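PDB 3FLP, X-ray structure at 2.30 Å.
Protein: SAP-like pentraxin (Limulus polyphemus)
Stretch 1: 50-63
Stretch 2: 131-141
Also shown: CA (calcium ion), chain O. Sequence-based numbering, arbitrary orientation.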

ATOM      1  N   ILE A  50      37.775 -30.362 -11.096  1.00  9.77           N
ATOM      2  CA  ILE A  50      36.564 -30.033 -10.355  1.00  8.92           C
ATOM      3  C   ILE A  50      35.322 -30.779 -10.822  1.00  8.83           C
ATOM      4  O   ILE A  50      34.696 -31.504 -10.051  1.00  9.98           O
ATOM      5  CB  ILE A  50      36.301 -28.509 -10.434  1.00  8.52           C
ATOM      6  CG1 ILE A  50      37.513 -27.762  -9.872  1.00  8.63           C
ATOM      7  CG2 ILE A  50      35.045 -28.142  -9.654  1.00  7.80           C
ATOM      8  CD1 ILE A  50      37.461 -26.268 -10.070  1.00 10.01           C
ATOM      9  N   PHE A  51      34.967 -30.583 -12.087  1.00  7.91           N
ATOM     10  CA  PHE A  51      33.791 -31.209 -12.689  1.00  7.14           C
ATOM     11  C   PHE A  51      34.238 -32.282 -13.686  1.00  7.33           C
ATOM     12  O   PHE A  51      34.905 -31.988 -14.673  1.00  6.87           O
ATOM     13  CB  PHE A  51      32.960 -30.112 -13.376  1.00  6.28           C
ATOM     14  CG  PHE A  51      31.665 -30.585 -13.979  1.00  5.31           C
ATOM     15  CD1 PHE A  51      31.640 -31.198 -15.231  1.00  3.82           C
ATOM     16  CD2 PHE A  51      30.459 -30.363 -13.320  1.00  5.76           C
ATOM     17  CE1 PHE A  51      30.434 -31.577 -15.816  1.00  2.92           C
ATOM     18  CE2 PHE A  51      29.243 -30.739 -13.900  1.00  4.50           C
ATOM     19  CZ  PHE A  51      29.231 -31.345 -15.148  1.00  3.34           C
ATOM     20  N   SER A  52      33.865 -33.526 -13.413  1.00  8.55           N
ATOM     21  CA  SER A  52      34.231 -34.661 -14.260  1.00  8.74           C
ATOM     22  C   SER A  52      32.997 -35.414 -14.756  1.00  8.98           C
ATOM     23  O   SER A  52      32.183 -35.876 -13.958  1.00  8.92           O
ATOM     24  CB  SER A  52      35.139 -35.615 -13.464  1.00  8.61           C
ATOM     25  OG  SER A  52      35.286 -36.873 -14.102  1.00  7.95           O
ATOM     26  N   CYS A  53      32.868 -35.534 -16.076  1.00  9.14           N
ATOM     27  CA  CYS A  53      31.744 -36.237 -16.683  1.00 10.20           C
ATOM     28  C   CYS A  53      32.245 -37.425 -17.503  1.00 11.58           C
ATOM     29  O   CYS A  53      33.103 -37.273 -18.371  1.00 11.57           O
ATOM     30  CB  CYS A  53      30.948 -35.298 -17.586  1.00 10.93           C
ATOM     31  SG  CYS A  53      29.527 -36.103 -18.357  1.00 13.60           S
ATOM     32  N   ALA A  54      31.696 -38.606 -17.236  1.00 12.01           N
ATOM     33  CA  ALA A  54      32.124 -39.802 -17.939  1.00 13.36           C
ATOM     34  C   ALA A  54      30.988 -40.707 -18.402  1.00 14.46           C
ATOM     35  O   ALA A  54      29.972 -40.840 -17.721  1.00 14.30           O
ATOM     36  CB  ALA A  54      33.064 -40.597 -17.046  1.00 14.36           C
ATOM     37  N   THR A  55      31.175 -41.321 -19.571  1.00 15.14           N
ATOM     38  CA  THR A  55      30.213 -42.271 -20.124  1.00 17.45           C
ATOM     39  C   THR A  55      30.926 -43.623 -20.185  1.00 18.77           C
ATOM     40  O   THR A  55      32.141 -43.694 -20.004  1.00 18.52           O
ATOM     41  CB  THR A  55      29.741 -41.880 -21.546  1.00 17.01           C
ATOM     42  OG1 THR A  55      30.876 -41.672 -22.400  1.00 16.07           O
ATOM     43  CG2 THR A  55      28.891 -40.619 -21.494  1.00 17.53           C
ATOM     44  N   SER A  56      30.182 -44.694 -20.439  1.00 20.78           N
ATOM     45  CA  SER A  56      30.779 -46.033 -20.488  1.00 23.50           C
ATOM     46  C   SER A  56      31.969 -46.157 -21.447  1.00 23.20           C
ATOM     47  O   SER A  56      32.966 -46.807 -21.130  1.00 23.17           O
ATOM     48  CB  SER A  56      29.718 -47.075 -20.858  1.00 23.04           C
ATOM     49  OG  SER A  56      29.131 -46.772 -22.113  1.00 28.03           O
ATOM     50  N   ASN A  57      31.865 -45.514 -22.602  1.00 22.45           N
ATOM     51  CA  ASN A  57      32.905 -45.560 -23.627  1.00 23.59           C
ATOM     52  C   ASN A  57      33.930 -44.425 -23.557  1.00 22.22           C
ATOM     53  O   ASN A  57      34.923 -44.439 -24.288  1.00 21.29           O
ATOM     54  CB  ASN A  57      32.243 -45.490 -24.999  1.00 27.26           C
ATOM     55  CG  ASN A  57      31.421 -44.209 -25.173  1.00 31.25           C
ATOM     56  OD1 ASN A  57      30.471 -43.959 -24.418  1.00 31.85           O
ATOM     57  ND2 ASN A  57      31.792 -43.388 -26.157  1.00 33.40           N
ATOM     58  N   GLN A  58      33.689 -43.436 -22.701  1.00 18.90           N
ATOM     59  CA  GLN A  58      34.587 -42.287 -22.613  1.00 16.95           C
ATOM     60  C   GLN A  58      34.599 -41.677 -21.218  1.00 15.79           C
ATOM     61  O   GLN A  58      33.708 -40.905 -20.864  1.00 15.35           O
ATOM     62  CB  GLN A  58      34.156 -41.228 -23.639  1.00 15.61           C
ATOM     63  CG  GLN A  58      34.972 -39.936 -23.639  1.00 15.85           C
ATOM     64  CD  GLN A  58      36.462 -40.185 -23.757  1.00 15.35           C
ATOM     65  OE1 GLN A  58      37.148 -40.379 -22.757  1.00 12.86           O
ATOM     66  NE2 GLN A  58      36.966 -40.198 -24.989  1.00 15.65           N
ATOM     67  N   ASP A  59      35.614 -42.015 -20.433  1.00 13.43           N
ATOM     68  CA  ASP A  59      35.711 -41.497 -19.076  1.00 14.35           C
ATOM     69  C   ASP A  59      36.039 -40.003 -19.030  1.00 13.76           C
ATOM     70  O   ASP A  59      35.875 -39.358 -17.992  1.00 12.02           O
ATOM     71  CB  ASP A  59      36.753 -42.292 -18.265  1.00 14.42           C
ATOM     72  CG  ASP A  59      38.169 -42.190 -18.833  1.00 16.34           C
ATOM     73  OD1 ASP A  59      38.364 -42.447 -20.044  1.00 16.66           O
ATOM     74  OD2 ASP A  59      39.098 -41.869 -18.053  1.00 14.87           O
ATOM     75  N   ASN A  60      36.480 -39.459 -20.162  1.00 11.92           N
ATOM     76  CA  ASN A  60      36.848 -38.050 -20.244  1.00 11.22           C
ATOM     77  C   ASN A  60      35.968 -37.241 -21.206  1.00  9.84           C
ATOM     78  O   ASN A  60      36.472 -36.551 -22.089  1.00  9.30           O
ATOM     79  CB  ASN A  60      38.324 -37.941 -20.654  1.00 11.49           C
ATOM     80  CG  ASN A  60      39.278 -38.464 -19.576  1.00 12.65           C
ATOM     81  OD1 ASN A  60      38.873 -39.212 -18.678  1.00 11.96           O
ATOM     82  ND2 ASN A  60      40.551 -38.079 -19.668  1.00  8.48           N
ATOM     83  N   GLN A  61      34.656 -37.323 -21.026  1.00  9.63           N
ATOM     84  CA  GLN A  61      33.724 -36.595 -21.883  1.00 10.20           C
ATOM     85  C   GLN A  61      33.836 -35.081 -21.709  1.00 10.31           C
ATOM     86  O   GLN A  61      33.881 -34.331 -22.684  1.00 11.59           O
ATOM     87  CB  GLN A  61      32.284 -37.045 -21.594  1.00  9.97           C
ATOM     88  CG  GLN A  61      31.899 -38.357 -22.260  1.00  9.40           C
ATOM     89  CD  GLN A  61      31.583 -38.190 -23.743  1.00 10.46           C
ATOM     90  OE1 GLN A  61      31.868 -37.150 -24.344  1.00 11.42           O
ATOM     91  NE2 GLN A  61      30.991 -39.218 -24.339  1.00 10.73           N
ATOM     92  N   PHE A  62      33.896 -34.637 -20.462  1.00  9.76           N
ATOM     93  CA  PHE A  62      33.985 -33.212 -20.169  1.00  9.13           C
ATOM     94  C   PHE A  62      34.616 -33.058 -18.791  1.00  8.67           C
ATOM     95  O   PHE A  62      34.099 -33.585 -17.810  1.00  7.82           O
ATOM     96  CB  PHE A  62      32.577 -32.622 -20.201  1.00  8.07           C
ATOM     97  CG  PHE A  62      32.540 -31.135 -20.116  1.00  6.44           C
ATOM     98  CD1 PHE A  62      32.658 -30.493 -18.893  1.00  4.76           C
ATOM     99  CD2 PHE A  62      32.368 -30.371 -21.263  1.00  4.90           C
ATOM    100  CE1 PHE A  62      32.600 -29.110 -18.810  1.00  2.89           C
ATOM    101  CE2 PHE A  62      32.309 -28.991 -21.188  1.00  4.02           C
ATOM    102  CZ  PHE A  62      32.426 -28.363 -19.959  1.00  4.43           C
ATOM    103  N   ILE A  63      35.745 -32.362 -18.715  1.00  8.42           N
ATOM    104  CA  ILE A  63      36.408 -32.190 -17.431  1.00  9.04           C
ATOM    105  C   ILE A  63      36.977 -30.793 -17.259  1.00  9.52           C
ATOM    106  O   ILE A  63      37.723 -30.302 -18.111  1.00 10.32           O
ATOM    107  CB  ILE A  63      37.570 -33.194 -17.234  1.00  9.83           C
ATOM    108  CG1 ILE A  63      37.479 -34.330 -18.257  1.00 10.97           C
ATOM    109  CG2 ILE A  63      37.511 -33.769 -15.830  1.00  7.91           C
ATOM    110  CD1 ILE A  63      38.646 -35.289 -18.195  1.00 11.72           C
ATOM    111  N   GLY A 131      32.205 -29.922 -33.156  1.00 14.68           N
ATOM    112  CA  GLY A 131      31.403 -30.952 -33.785  1.00 14.14           C
ATOM    113  C   GLY A 131      31.107 -32.109 -32.842  1.00 15.53           C
ATOM    114  O   GLY A 131      30.415 -33.057 -33.205  1.00 15.58           O
ATOM    115  N   HIS A 132      31.630 -32.042 -31.623  1.00 15.25           N
ATOM    116  CA  HIS A 132      31.397 -33.116 -30.671  1.00 17.05           C
ATOM    117  C   HIS A 132      30.114 -32.937 -29.876  1.00 17.40           C
ATOM    118  O   HIS A 132      29.774 -31.834 -29.456  1.00 17.33           O
ATOM    119  CB  HIS A 132      32.558 -33.242 -29.681  1.00 14.35           C
ATOM    120  CG  HIS A 132      32.364 -34.333 -28.674  1.00 14.80           C
ATOM    121  ND1 HIS A 132      32.416 -35.671 -29.006  1.00 16.02           N
ATOM    122  CD2 HIS A 132      32.094 -34.286 -27.347  1.00 14.31           C
ATOM    123  CE1 HIS A 132      32.188 -36.401 -27.928  1.00 14.66           C
ATOM    124  NE2 HIS A 132      31.990 -35.585 -26.908  1.00 15.26           N
ATOM    125  N   GLN A 133      29.410 -34.043 -29.675  1.00 18.82           N
ATOM    126  CA  GLN A 133      28.185 -34.063 -28.895  1.00 19.81           C
ATOM    127  C   GLN A 133      28.399 -35.083 -27.790  1.00 19.13           C
ATOM    128  O   GLN A 133      28.672 -36.250 -28.063  1.00 18.48           O
ATOM    129  CB  GLN A 133      26.993 -34.505 -29.740  1.00 21.49           C
ATOM    130  CG  GLN A 133      26.517 -33.478 -30.747  1.00 27.12           C
ATOM    131  CD  GLN A 133      25.269 -33.933 -31.477  1.00 28.55           C
ATOM    132  OE1 GLN A 133      24.296 -34.371 -30.850  1.00 30.46           O
ATOM    133  NE2 GLN A 133      25.285 -33.832 -32.806  1.00 27.91           N
ATOM    134  N   ILE A 134      28.294 -34.645 -26.545  1.00 18.53           N
ATOM    135  CA  ILE A 134      28.471 -35.558 -25.426  1.00 18.02           C
ATOM    136  C   ILE A 134      27.293 -36.528 -25.429  1.00 17.75           C
ATOM    137  O   ILE A 134      26.138 -36.118 -25.320  1.00 16.95           O
ATOM    138  CB  ILE A 134      28.533 -34.783 -24.088  1.00 17.22           C
ATOM    139  CG1 ILE A 134      29.732 -33.828 -24.115  1.00 16.80           C
ATOM    140  CG2 ILE A 134      28.644 -35.753 -22.920  1.00 15.72           C
ATOM    141  CD1 ILE A 134      29.805 -32.896 -22.936  1.00 15.36           C
ATOM    142  N   SER A 135      27.589 -37.814 -25.572  1.00 17.30           N
ATOM    143  CA  SER A 135      26.543 -38.822 -25.605  1.00 18.35           C
ATOM    144  C   SER A 135      25.761 -38.870 -24.294  1.00 17.46           C
ATOM    145  O   SER A 135      26.287 -38.549 -23.228  1.00 17.56           O
ATOM    146  CB  SER A 135      27.147 -40.192 -25.930  1.00 20.38           C
ATOM    147  OG  SER A 135      28.425 -40.327 -25.341  1.00 23.96           O
ATOM    148  N   ALA A 136      24.496 -39.259 -24.398  1.00 15.63           N
ATOM    149  CA  ALA A 136      23.594 -39.345 -23.260  1.00 16.62           C
ATOM    150  C   ALA A 136      24.067 -40.325 -22.199  1.00 16.12           C
ATOM    151  O   ALA A 136      24.734 -41.315 -22.507  1.00 17.19           O
ATOM    152  CB  ALA A 136      22.204 -39.752 -23.742  1.00 16.30           C
ATOM    153  N   GLY A 137      23.717 -40.046 -20.949  1.00 13.97           N
ATOM    154  CA  GLY A 137      24.085 -40.943 -19.866  1.00 12.09           C
ATOM    155  C   GLY A 137      25.370 -40.637 -19.127  1.00 11.16           C
ATOM    156  O   GLY A 137      25.913 -41.506 -18.453  1.00  9.73           O
ATOM    157  N   GLY A 138      25.861 -39.407 -19.241  1.00 11.10           N
ATOM    158  CA  GLY A 138      27.094 -39.048 -18.562  1.00  9.80           C
ATOM    159  C   GLY A 138      26.945 -38.942 -17.054  1.00 10.04           C
ATOM    160  O   GLY A 138      26.004 -38.323 -16.559  1.00 10.29           O
ATOM    161  N   THR A 139      27.878 -39.553 -16.326  1.00  8.52           N
ATOM    162  CA  THR A 139      27.885 -39.534 -14.867  1.00  7.81           C
ATOM    163  C   THR A 139      28.793 -38.400 -14.410  1.00  7.89           C
ATOM    164  O   THR A 139      29.942 -38.306 -14.845  1.00  6.83           O
ATOM    165  CB  THR A 139      28.440 -40.868 -14.282  1.00  8.17           C
ATOM    166  OG1 THR A 139      27.543 -41.941 -14.591  1.00 10.64           O
ATOM    167  CG2 THR A 139      28.590 -40.780 -12.775  1.00  6.51           C
ATOM    168  N   VAL A 140      28.284 -37.544 -13.526  1.00  7.23           N
ATOM    169  CA  VAL A 140      29.068 -36.417 -13.025  1.00  6.18           C
ATOM    170  C   VAL A 140      29.636 -36.632 -11.623  1.00  7.43           C
ATOM    171  O   VAL A 140      28.909 -36.977 -10.684  1.00  7.00           O
ATOM    172  CB  VAL A 140      28.232 -35.107 -12.986  1.00  6.22           C
ATOM    173  CG1 VAL A 140      29.052 -33.980 -12.356  1.00  2.35           C
ATOM    174  CG2 VAL A 140      27.800 -34.713 -14.390  1.00  5.42           C
ATOM    175  N   VAL A 141      30.944 -36.426 -11.495  1.00  6.16           N
ATOM    176  CA  VAL A 141      31.627 -36.537 -10.209  1.00  6.27           C
ATOM    177  C   VAL A 141      32.303 -35.198  -9.944  1.00  6.05           C
ATOM    178  O   VAL A 141      32.858 -34.588 -10.862  1.00  7.10           O
ATOM    179  CB  VAL A 141      32.718 -37.638 -10.211  1.00  6.09           C
ATOM    180  CG1 VAL A 141      33.681 -37.408  -9.064  1.00  5.40           C
ATOM    181  CG2 VAL A 141      32.079 -39.014 -10.060  1.00  5.97           C
TER
HETATM  182 CA    CA O 301      39.914 -40.027 -16.744  1.00 11.87          CA
HETATM  183  O   HOH W   1      27.582 -42.765 -16.956  1.00  4.55           O
HETATM  184  O   HOH W   2      42.091 -39.535 -17.471  1.00  3.59           O

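The backbone pairing is antiparallel: the strand carrying Ser-52 to Ala-54 and the one starting at Thr-139 run at 154° between their N-to-C directions, with axes approaching to 4.7 Å. Two hydrogen-bonded pairs fix the register. Ser-52 N donates to Val-141 O (2.9 Å, 155°) and Val-141 N returns to Ser-52 O (2.8 Å, 169°); Ala-54 N donates to Thr-139 O (3.0 Å, 160°) and Thr-139 N to Ala-54 O (2.8 Å, 176°). Between them lies the non-hydrogen-bonded pair Cys-53 and Val-140, whose CA atoms are 4.5 Å apart, against 5.2 Å in each bonded pair. Here CA-H...O contacts supplement the ladder: Val-140 CA to Ser-52 O and Cys-53 CA to Thr-139 O, both 3.3 Å.

Beyond the ladder, water 1 bridges the stretches, donating to Ala-54 O (3.2 Å) and Gly-137 O (2.6 Å) and accepting from Thr-139 OG1 (2.5 Å).

Two apolar side-chain pairs meet across the stretches. Val-140 CG1 sits 4.0 Å from the centroid of the Phe-51 ring, 27° off its normal, so the methyl lies over the ring face in a CH-pi contact. Phe-62 CB meets Ile-134 CD1 at 3.9 Å. Close packing also explains Gly-138: its CA is 3.8 Å from Cys-53 SG, and an ideal CB would fall 2.6 Å from that sulfur, a clash.

The polar side-chain link centres on Gln-61. His-132 NE2 donates to Gln-61 OE1 (3.0 Å, 155°), with the oxygen at the ring edge, near its plane, where an N-H can reach it. The amide's other end is held within its own stretch, Gln-61 NE2 donating to Thr-55 OG1 (3.1 Å, 163°). Ser-135 OG is also 3.0 Å from Gln-61 NE2, but the angle is too poor for a hydrogen bond.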